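Local structure of phosphoribosylaminoimidazole-succinocarboxamide synthase (Ehrlichia chaffeensis str. Arkansas, 3KRE) at residues K34-T39 / V45-K50; S76-K81 / E185-V190. The protein catalyses the ATP-dependent joining of L-aspartate to the carboxylate of 5-amino-1-(5-phospho-D-ribosyl)imidazole-4-carboxylate, a step of de novo purine biosynthesis. One frame throughout, in Å; residues are numbered along the deposited sequence. Where two conformers were deposited one is given.

Contact 1: K34-T39 / V45-K50; sequences KIIFAT and VIQHFK. With EDO (1,2-ethanediol), chain K.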
ATOM      1  N   LYS A  34      -8.364  -8.324   1.398  1.00  9.80           N
ATOM      2  CA  LYS A  34      -8.256  -8.918   0.093  1.00  9.34           C
ATOM      3  C   LYS A  34      -8.228 -10.461   0.230  1.00 10.56           C
ATOM      4  O   LYS A  34      -7.945 -10.988   1.312  1.00 12.03           O
ATOM      5  CB  LYS A  34      -6.976  -8.427  -0.609  1.00 10.24           C
ATOM      6  CG  LYS A  34      -6.935  -6.928  -0.911  1.00 11.22           C
ATOM      7  CD  LYS A  34      -5.690  -6.510  -1.706  1.00 11.69           C
ATOM      8  CE  LYS A  34      -4.395  -6.783  -0.958  1.00 10.89           C
ATOM      9  NZ  LYS A  34      -4.267  -5.977   0.300  1.00  7.84           N
ATOM     10  N   ILE A  35      -8.611 -11.138  -0.840  1.00  8.77           N
ATOM     11  CA  ILE A  35      -8.502 -12.590  -0.980  1.00  9.66           C
ATOM     12  C   ILE A  35      -7.641 -12.830  -2.205  1.00  9.39           C
ATOM     13  O   ILE A  35      -7.810 -12.154  -3.220  1.00  8.99           O
ATOM     14  CB  ILE A  35      -9.855 -13.234  -1.253  1.00  9.72           C
ATOM     15  CG1 ILE A  35     -10.861 -12.949  -0.134  1.00 11.74           C
ATOM     16  CG2 ILE A  35      -9.713 -14.766  -1.448  1.00  9.61           C
ATOM     17  CD1 ILE A  35     -12.301 -13.329  -0.565  1.00 12.83           C
ATOM     18  N   ILE A  36      -6.699 -13.758  -2.099  1.00  8.84           N
ATOM     19  CA  ILE A  36      -5.946 -14.200  -3.265  1.00  9.01           C
ATOM     20  C   ILE A  36      -6.548 -15.540  -3.723  1.00  8.81           C
ATOM     21  O   ILE A  36      -6.605 -16.491  -2.936  1.00  8.86           O
ATOM     22  CB  ILE A  36      -4.470 -14.366  -2.938  1.00  8.46           C
ATOM     23  CG1 ILE A  36      -3.888 -13.062  -2.363  1.00 11.63           C
ATOM     24  CG2 ILE A  36      -3.710 -14.885  -4.162  1.00  8.84           C
ATOM     25  CD1 ILE A  36      -4.183 -11.798  -3.176  1.00 13.14           C
ATOM     26  N   PHE A  37      -6.992 -15.617  -4.979  1.00  8.62           N
ATOM     27  CA  PHE A  37      -7.528 -16.852  -5.542  1.00  8.02           C
ATOM     28  C   PHE A  37      -6.565 -17.478  -6.519  1.00  8.94           C
ATOM     29  O   PHE A  37      -5.889 -16.789  -7.300  1.00  6.51           O
ATOM     30  CB  PHE A  37      -8.851 -16.622  -6.303  1.00  8.51           C
ATOM     31  CG  PHE A  37     -10.025 -16.269  -5.417  1.00  8.44           C
ATOM     32  CD1 PHE A  37     -10.684 -17.250  -4.686  1.00 11.46           C
ATOM     33  CD2 PHE A  37     -10.491 -14.964  -5.338  1.00 10.96           C
ATOM     34  CE1 PHE A  37     -11.766 -16.932  -3.889  1.00 12.47           C
ATOM     35  CE2 PHE A  37     -11.582 -14.634  -4.506  1.00 12.49           C
ATOM     36  CZ  PHE A  37     -12.216 -15.618  -3.795  1.00 13.37           C
ATOM     37  N   ALA A  38      -6.527 -18.809  -6.532  1.00  8.10           N
ATOM     38  CA  ALA A  38      -5.784 -19.501  -7.576  1.00  8.54           C
ATOM     39  C   ALA A  38      -6.439 -19.305  -8.932  1.00  8.39           C
ATOM     40  O   ALA A  38      -7.639 -19.005  -9.035  1.00  9.19           O
ATOM     41  CB  ALA A  38      -5.662 -21.015  -7.253  1.00  7.90           C
ATOM     42  N   THR A  39      -5.642 -19.531  -9.980  1.00  9.06           N
ATOM     43  CA  THR A  39      -6.143 -19.704 -11.340  1.00  9.36           C
ATOM     44  C   THR A  39      -5.601 -21.030 -11.897  1.00 10.02           C
ATOM     45  O   THR A  39      -4.782 -21.676 -11.263  1.00 10.32           O
ATOM     46  CB  THR A  39      -5.705 -18.540 -12.265  1.00  9.18           C
ATOM     47  OG1 THR A  39      -4.318 -18.682 -12.634  1.00  6.72           O
ATOM     48  CG2 THR A  39      -5.963 -17.169 -11.591  1.00 10.60           C
ATOM     49  N   VAL A  45      -2.189 -15.422 -10.028  1.00  4.84           N
ATOM     50  CA  VAL A  45      -3.268 -15.452  -9.056  1.00  4.78           C
ATOM     51  C   VAL A  45      -4.165 -14.233  -9.206  1.00  5.75           C
ATOM     52  O   VAL A  45      -3.795 -13.255  -9.883  1.00  3.88           O
ATOM     53  CB  VAL A  45      -2.725 -15.598  -7.620  1.00  4.64           C
ATOM     54  CG1 VAL A  45      -2.115 -16.989  -7.467  1.00  5.26           C
ATOM     55  CG2 VAL A  45      -1.739 -14.462  -7.226  1.00  2.99           C
ATOM     56  N   ILE A  46      -5.365 -14.315  -8.626  1.00  5.52           N
ATOM     57  CA  ILE A  46      -6.314 -13.203  -8.688  1.00  6.88           C
ATOM     58  C   ILE A  46      -6.311 -12.509  -7.352  1.00  6.78           C
ATOM     59  O   ILE A  46      -6.491 -13.152  -6.308  1.00  6.94           O
ATOM     60  CB  ILE A  46      -7.752 -13.669  -9.041  1.00  7.88           C
ATOM     61  CG1 ILE A  46      -7.802 -14.196 -10.461  1.00 10.11           C
ATOM     62  CG2 ILE A  46      -8.811 -12.521  -8.804  1.00  6.88           C
ATOM     63  CD1 ILE A  46      -9.041 -14.945 -10.758  1.00 10.34           C
ATOM     64  N   GLN A  47      -6.072 -11.199  -7.368  1.00  5.87           N
ATOM     65  CA  GLN A  47      -6.181 -10.392  -6.174  1.00  6.87           C
ATOM     66  C   GLN A  47      -7.580  -9.797  -6.175  1.00  7.21           C
ATOM     67  O   GLN A  47      -7.926  -9.047  -7.086  1.00  6.65           O
ATOM     68  CB  GLN A  47      -5.099  -9.307  -6.182  1.00  7.87           C
ATOM     69  CG  GLN A  47      -5.007  -8.465  -4.936  1.00  8.03           C
ATOM     70  CD  GLN A  47      -3.976  -7.346  -5.057  1.00  9.03           C
ATOM     71  OE1 GLN A  47      -4.063  -6.488  -5.928  1.00 13.73           O
ATOM     72  NE2 GLN A  47      -3.008  -7.361  -4.191  1.00 13.48           N
ATOM     73  N   HIS A  48      -8.376 -10.191  -5.170  1.00  6.66           N
ATOM     74  CA  HIS A  48      -9.787  -9.845  -5.078  1.00  6.98           C
ATOM     75  C   HIS A  48      -9.955  -8.912  -3.879  1.00  7.31           C
ATOM     76  O   HIS A  48      -9.570  -9.251  -2.732  1.00  8.20           O
ATOM     77  CB  HIS A  48     -10.646 -11.102  -4.943  1.00  7.03           C
ATOM     78  CG  HIS A  48     -12.095 -10.826  -4.675  1.00  6.63           C
ATOM     79  ND1 HIS A  48     -13.076 -11.029  -5.627  1.00  8.22           N
ATOM     80  CD2 HIS A  48     -12.733 -10.385  -3.563  1.00  7.62           C
ATOM     81  CE1 HIS A  48     -14.254 -10.707  -5.117  1.00 10.48           C
ATOM     82  NE2 HIS A  48     -14.076 -10.304  -3.869  1.00  8.06           N
ATOM     83  N   PHE A  49     -10.484  -7.716  -4.158  1.00  6.82           N
ATOM     84  CA  PHE A  49     -10.682  -6.690  -3.123  1.00  6.18           C
ATOM     85  C   PHE A  49     -12.039  -6.829  -2.458  1.00  5.40           C
ATOM     86  O   PHE A  49     -13.059  -6.726  -3.138  1.00  4.48           O
ATOM     87  CB  PHE A  49     -10.499  -5.288  -3.729  1.00  6.69           C
ATOM     88  CG  PHE A  49      -9.073  -4.987  -4.122  1.00  5.66           C
ATOM     89  CD1 PHE A  49      -8.275  -4.111  -3.350  1.00  4.81           C
ATOM     90  CD2 PHE A  49      -8.510  -5.590  -5.223  1.00  6.52           C
ATOM     91  CE1 PHE A  49      -6.948  -3.848  -3.750  1.00  5.56           C
ATOM     92  CE2 PHE A  49      -7.189  -5.328  -5.591  1.00  6.87           C
ATOM     93  CZ  PHE A  49      -6.438  -4.465  -4.852  1.00  5.95           C
ATOM     94  N   LYS A  50     -12.035  -7.079  -1.142  1.00  4.54           N
ATOM     95  CA  LYS A  50     -13.242  -7.092  -0.347  1.00  5.19           C
ATOM     96  C   LYS A  50     -13.680  -5.698   0.108  1.00  4.05           C
ATOM     97  O   LYS A  50     -12.971  -4.700  -0.047  1.00  4.76           O
ATOM     98  CB  LYS A  50     -13.054  -7.966   0.899  1.00  5.75           C
ATOM     99  CG  LYS A  50     -12.682  -9.398   0.605  1.00  9.03           C
ATOM    100  CD  LYS A  50     -12.619 -10.223   1.885  1.00 11.11           C
ATOM    101  CE  LYS A  50     -11.370  -9.992   2.692  1.00 13.01           C
ATOM    102  NZ  LYS A  50     -11.484 -10.631   4.069  1.00 16.06           N
TER
HETATM  103  C1  EDO K 307     -16.758  -8.560  -1.717  1.00 21.05           C
HETATM  104  O1  EDO K 307     -15.769  -9.589  -1.644  1.00 17.30           O
HETATM  105  C2  EDO K 307     -17.470  -8.344  -0.371  1.00 19.05           C
HETATM  106  O2  EDO K 307     -16.659  -7.753   0.686  1.00 15.00           O
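I35 and H48 form one hydrogen-bonded pair of an antiparallel beta hairpin, and F37 and I46 form the next; strands 34-38 and 45-49 run at 156° within the large antiparallel sheet, between strands 27-30 and 99-107. I35 N reaches H48 O at 2.8 Å and I46 N reaches F37 O at 2.9 Å, and the return bonds close both rings. On the face carrying I35, F37, I46 and H48, the rings of F37 and H48 form an offset edge-to-face pair, the edge being that of F37, with planes at 89° and centroids 5.7 Å apart. F37 CE2 also touches H48 CB at 3.7 Å. On the other face K34 runs beside F49 and sets CD over one face of its ring, toward the rim, 3.9 Å from the F49 centroid, a CH-pi contact. Bends at chi3 (-62°) and chi4 (-64°) turn K34 NZ to salt bridges with D216 and E217, while Q47 NE2, packed against K34 CE, bonds to D216 O. The K50 side chain crosses that of I35 at about a right angle, K50 CD lying 3.8 Å from I35 CG1; its ammonium pairs with E30 and E52. H48 ND1 bonds to E99, and H48 NE2 shares a hydrogen bond of 2.9 Å with O1 of a 1,2-ethanediol, probably from the crystallisation liquor, which also bonds to D51 N.

Contact 2: S76-K81 / E185-V190; sequences SFLMKK and ELFFNV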
ATOM      1  N   SER A  76      -4.695  -0.768  -9.342  1.00  6.56           N
ATOM      2  CA  SER A  76      -4.332  -1.112 -10.707  0.50  6.02           C
ATOM      3  C   SER A  76      -3.824   0.134 -11.454  1.00  6.08           C
ATOM      4  O   SER A  76      -2.809   0.053 -12.140  1.00  5.22           O
ATOM      5  CB  SER A  76      -5.507  -1.779 -11.430  0.50  6.33           C
ATOM      6  OG  SER A  76      -6.657  -0.954 -11.442  0.50  4.03           O
ATOM      7  N   PHE A  77      -4.516   1.273 -11.288  1.00  5.48           N
ATOM      8  CA  PHE A  77      -4.117   2.515 -11.909  1.00  5.23           C
ATOM      9  C   PHE A  77      -2.721   2.937 -11.492  1.00  5.70           C
ATOM     10  O   PHE A  77      -1.889   3.276 -12.337  1.00  6.20           O
ATOM     11  CB  PHE A  77      -5.143   3.633 -11.594  1.00  5.22           C
ATOM     12  CG  PHE A  77      -4.817   4.946 -12.211  1.00  6.53           C
ATOM     13  CD1 PHE A  77      -5.208   5.237 -13.520  1.00 10.19           C
ATOM     14  CD2 PHE A  77      -4.105   5.891 -11.498  1.00  6.12           C
ATOM     15  CE1 PHE A  77      -4.913   6.451 -14.082  1.00 10.55           C
ATOM     16  CE2 PHE A  77      -3.787   7.082 -12.055  1.00  9.35           C
ATOM     17  CZ  PHE A  77      -4.190   7.376 -13.346  1.00 11.65           C
ATOM     18  N   LEU A  78      -2.489   2.996 -10.182  1.00  4.34           N
ATOM     19  CA  LEU A  78      -1.189   3.409  -9.637  1.00  5.73           C
ATOM     20  C   LEU A  78      -0.058   2.399  -9.925  1.00  6.06           C
ATOM     21  O   LEU A  78       1.086   2.804 -10.227  1.00  5.48           O
ATOM     22  CB  LEU A  78      -1.307   3.683  -8.129  1.00  5.48           C
ATOM     23  CG  LEU A  78      -2.193   4.911  -7.768  1.00  5.35           C
ATOM     24  CD1 LEU A  78      -2.340   5.038  -6.250  1.00  4.14           C
ATOM     25  CD2 LEU A  78      -1.761   6.310  -8.415  1.00  3.59           C
ATOM     26  N   MET A  79      -0.370   1.108  -9.902  1.00  5.20           N
ATOM     27  CA  MET A  79       0.623   0.106 -10.307  1.00  7.27           C
ATOM     28  C   MET A  79       1.110   0.399 -11.743  1.00  6.24           C
ATOM     29  O   MET A  79       2.306   0.434 -12.013  1.00  6.02           O
ATOM     30  CB  MET A  79       0.040  -1.328 -10.240  1.00  7.22           C
ATOM     31  CG  MET A  79      -0.195  -1.909  -8.820  1.00  8.99           C
ATOM     32  SD  MET A  79       1.309  -2.611  -8.130  1.00 10.63           S
ATOM     33  CE  MET A  79       0.829  -2.909  -6.423  1.00  6.38           C
ATOM     34  N   LYS A  80       0.173   0.627 -12.659  1.00  6.87           N
ATOM     35  CA  LYS A  80       0.511   0.929 -14.022  1.00  7.23           C
ATOM     36  C   LYS A  80       1.305   2.226 -14.165  1.00  7.11           C
ATOM     37  O   LYS A  80       2.231   2.269 -14.959  1.00  6.62           O
ATOM     38  CB  LYS A  80      -0.753   0.949 -14.888  1.00  7.95           C
ATOM     39  CG  LYS A  80      -0.541   1.360 -16.309  1.00 11.09           C
ATOM     40  CD  LYS A  80       0.412   0.393 -17.065  1.00 12.45           C
ATOM     41  CE  LYS A  80       0.232   0.503 -18.565  1.00 15.78           C
ATOM     42  NZ  LYS A  80       0.608   1.873 -19.042  1.00 17.18           N
ATOM     43  N   LYS A  81       0.958   3.270 -13.404  1.00  6.18           N
ATOM     44  CA  LYS A  81       1.780   4.478 -13.374  1.00  6.47           C
ATOM     45  C   LYS A  81       3.210   4.211 -12.933  1.00  5.80           C
ATOM     46  O   LYS A  81       4.156   4.774 -13.481  1.00  6.29           O
ATOM     47  CB  LYS A  81       1.133   5.515 -12.477  1.00  6.99           C
ATOM     48  CG  LYS A  81      -0.140   6.146 -13.044  1.00  8.79           C
ATOM     49  CD  LYS A  81       0.137   6.802 -14.364  1.00 13.34           C
ATOM     50  CE  LYS A  81      -1.049   7.550 -14.896  1.00 17.01           C
ATOM     51  NZ  LYS A  81      -0.584   8.625 -15.831  1.00 20.18           N
ATOM     52  N   GLU A 185       4.160  13.163  -6.883  1.00  6.87           N
ATOM     53  CA  GLU A 185       3.971  14.082  -7.991  1.00  9.45           C
ATOM     54  C   GLU A 185       2.599  13.876  -8.640  1.00  8.21           C
ATOM     55  O   GLU A 185       1.854  14.827  -8.916  1.00  7.60           O
ATOM     56  CB  GLU A 185       5.098  13.924  -9.017  1.00 10.69           C
ATOM     57  CG  GLU A 185       4.892  14.782 -10.258  1.00 16.33           C
ATOM     58  CD  GLU A 185       6.126  14.907 -11.143  1.00 25.61           C
ATOM     59  OE1 GLU A 185       7.253  15.088 -10.616  1.00 31.81           O
ATOM     60  OE2 GLU A 185       5.950  14.874 -12.382  1.00 29.64           O
ATOM     61  N   LEU A 186       2.230  12.631  -8.827  1.00  8.16           N
ATOM     62  CA  LEU A 186       0.986  12.394  -9.537  1.00  9.48           C
ATOM     63  C   LEU A 186      -0.208  12.813  -8.666  1.00  8.43           C
ATOM     64  O   LEU A 186      -1.149  13.421  -9.180  1.00  7.86           O
ATOM     65  CB  LEU A 186       0.944  10.970 -10.076  1.00 11.14           C
ATOM     66  CG  LEU A 186       0.573   9.804  -9.265  1.00 14.79           C
ATOM     67  CD1 LEU A 186      -0.948   9.792  -9.177  1.00 17.47           C
ATOM     68  CD2 LEU A 186       1.172   8.526  -9.959  1.00 15.87           C
ATOM     69  N   PHE A 187      -0.115  12.611  -7.353  1.00  7.09           N
ATOM     70  CA  PHE A 187      -1.157  13.078  -6.450  1.00  6.69           C
ATOM     71  C   PHE A 187      -1.180  14.599  -6.353  1.00  7.34           C
ATOM     72  O   PHE A 187      -2.238  15.211  -6.392  1.00  6.83           O
ATOM     73  CB  PHE A 187      -1.016  12.443  -5.063  1.00  7.33           C
ATOM     74  CG  PHE A 187      -1.589  11.056  -4.962  1.00  7.46           C
ATOM     75  CD1 PHE A 187      -2.929  10.820  -5.220  1.00  9.05           C
ATOM     76  CD2 PHE A 187      -0.801   9.991  -4.579  1.00  6.86           C
ATOM     77  CE1 PHE A 187      -3.473   9.534  -5.095  1.00  6.29           C
ATOM     78  CE2 PHE A 187      -1.353   8.730  -4.442  1.00  8.17           C
ATOM     79  CZ  PHE A 187      -2.666   8.507  -4.721  1.00  7.22           C
ATOM     80  N   PHE A 188      -0.011  15.222  -6.289  1.00  8.10           N
ATOM     81  CA  PHE A 188       0.055  16.677  -6.209  1.00  7.89           C
ATOM     82  C   PHE A 188      -0.648  17.324  -7.404  1.00  8.23           C
ATOM     83  O   PHE A 188      -1.343  18.321  -7.262  1.00  7.67           O
ATOM     84  CB  PHE A 188       1.503  17.136  -6.164  1.00  8.50           C
ATOM     85  CG  PHE A 188       1.651  18.630  -6.147  1.00 10.08           C
ATOM     86  CD1 PHE A 188       1.610  19.319  -4.953  1.00 12.36           C
ATOM     87  CD2 PHE A 188       1.782  19.341  -7.328  1.00 12.50           C
ATOM     88  CE1 PHE A 188       1.726  20.711  -4.929  1.00 15.25           C
ATOM     89  CE2 PHE A 188       1.880  20.722  -7.320  1.00 13.57           C
ATOM     90  CZ  PHE A 188       1.871  21.397  -6.122  1.00 14.72           C
ATOM     91  N   ASN A 189      -0.451  16.732  -8.574  1.00  8.21           N
ATOM     92  CA  ASN A 189      -0.999  17.242  -9.819  1.00  9.55           C
ATOM     93  C   ASN A 189      -2.523  17.132  -9.898  1.00  9.51           C
ATOM     94  O   ASN A 189      -3.131  17.818 -10.687  1.00  9.13           O
ATOM     95  CB  ASN A 189      -0.277  16.602 -11.027  1.00 10.52           C
ATOM     96  CG  ASN A 189       1.165  17.119 -11.161  1.00 12.84           C
ATOM     97  OD1 ASN A 189       1.464  18.211 -10.707  1.00 17.23           O
ATOM     98  ND2 ASN A 189       2.046  16.334 -11.774  1.00 18.25           N
ATOM     99  N   VAL A 190      -3.127  16.334  -9.029  1.00  8.66           N
ATOM    100  CA  VAL A 190      -4.588  16.306  -8.914  1.00  9.12           C
ATOM    101  C   VAL A 190      -5.026  16.823  -7.553  1.00  9.15           C
ATOM    102  O   VAL A 190      -6.149  16.596  -7.124  1.00 10.44           O
ATOM    103  CB  VAL A 190      -5.152  14.914  -9.256  1.00  8.60           C
ATOM    104  CG1 VAL A 190      -4.784  14.562 -10.675  1.00  9.56           C
ATOM    105  CG2 VAL A 190      -4.661  13.863  -8.220  1.00  8.02           C
TER
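L78 and L186 meet where helices 67-84 and 166-189 come together through side chains alone, in an apolar helix-helix contact; the axes of the short segments stay 12.6 Å apart at an angle of 122°. The bond from CA to CB of L78 points toward the other helix; CG then stands anti to the carbonyl carbon (chi1 -67°) and forks into two methyls that take different partners. CD2 meets the end of L186, lying 3.7 Å from L186 CD1 and 4.0 Å from L186 CD2. CD1 approaches the phenyl ring of F187 obliquely, 3.8 Å from F187 CZ, the two side chains crossing at about a right angle. F187 does not start out toward L78; its ring tip, CZ, is the part that comes near. L186 holds CG between its backbone N and carbonyl carbon (chi1 81°), and its own fork spans two residues of the facing helix, CD1 being given to L78 and CD2 shared between L78 and K81. L257 of helix 246-257 touches L78, L186 and F187, adding a third helix to the cluster. On the solvent side, where K81 is exposed, L186 CD2 rests 3.9 Å from K81 CB.

In the fold
Contact 1 precedes contact 2 along the chain, and all four segments belong to the SAICAR synthetase domain. Their centres are 23 Å apart and they do not touch, the nearest atoms being about 6 Å from each other. The hairpin of contact 1 is part of the large antiparallel sheet, whereas contact 2 joins two helices. Helix 67-84, which comes after the hairpin and two short strands, 52-55 and 60-63, touches the hairpin at F49 through N71 and N72, and its later turns (76-81) supply one side of contact 2; helix 166-189, far along the chain, supplies the other. One contact thus forms between chain neighbours, whereas the other brings together segments 104 residues apart.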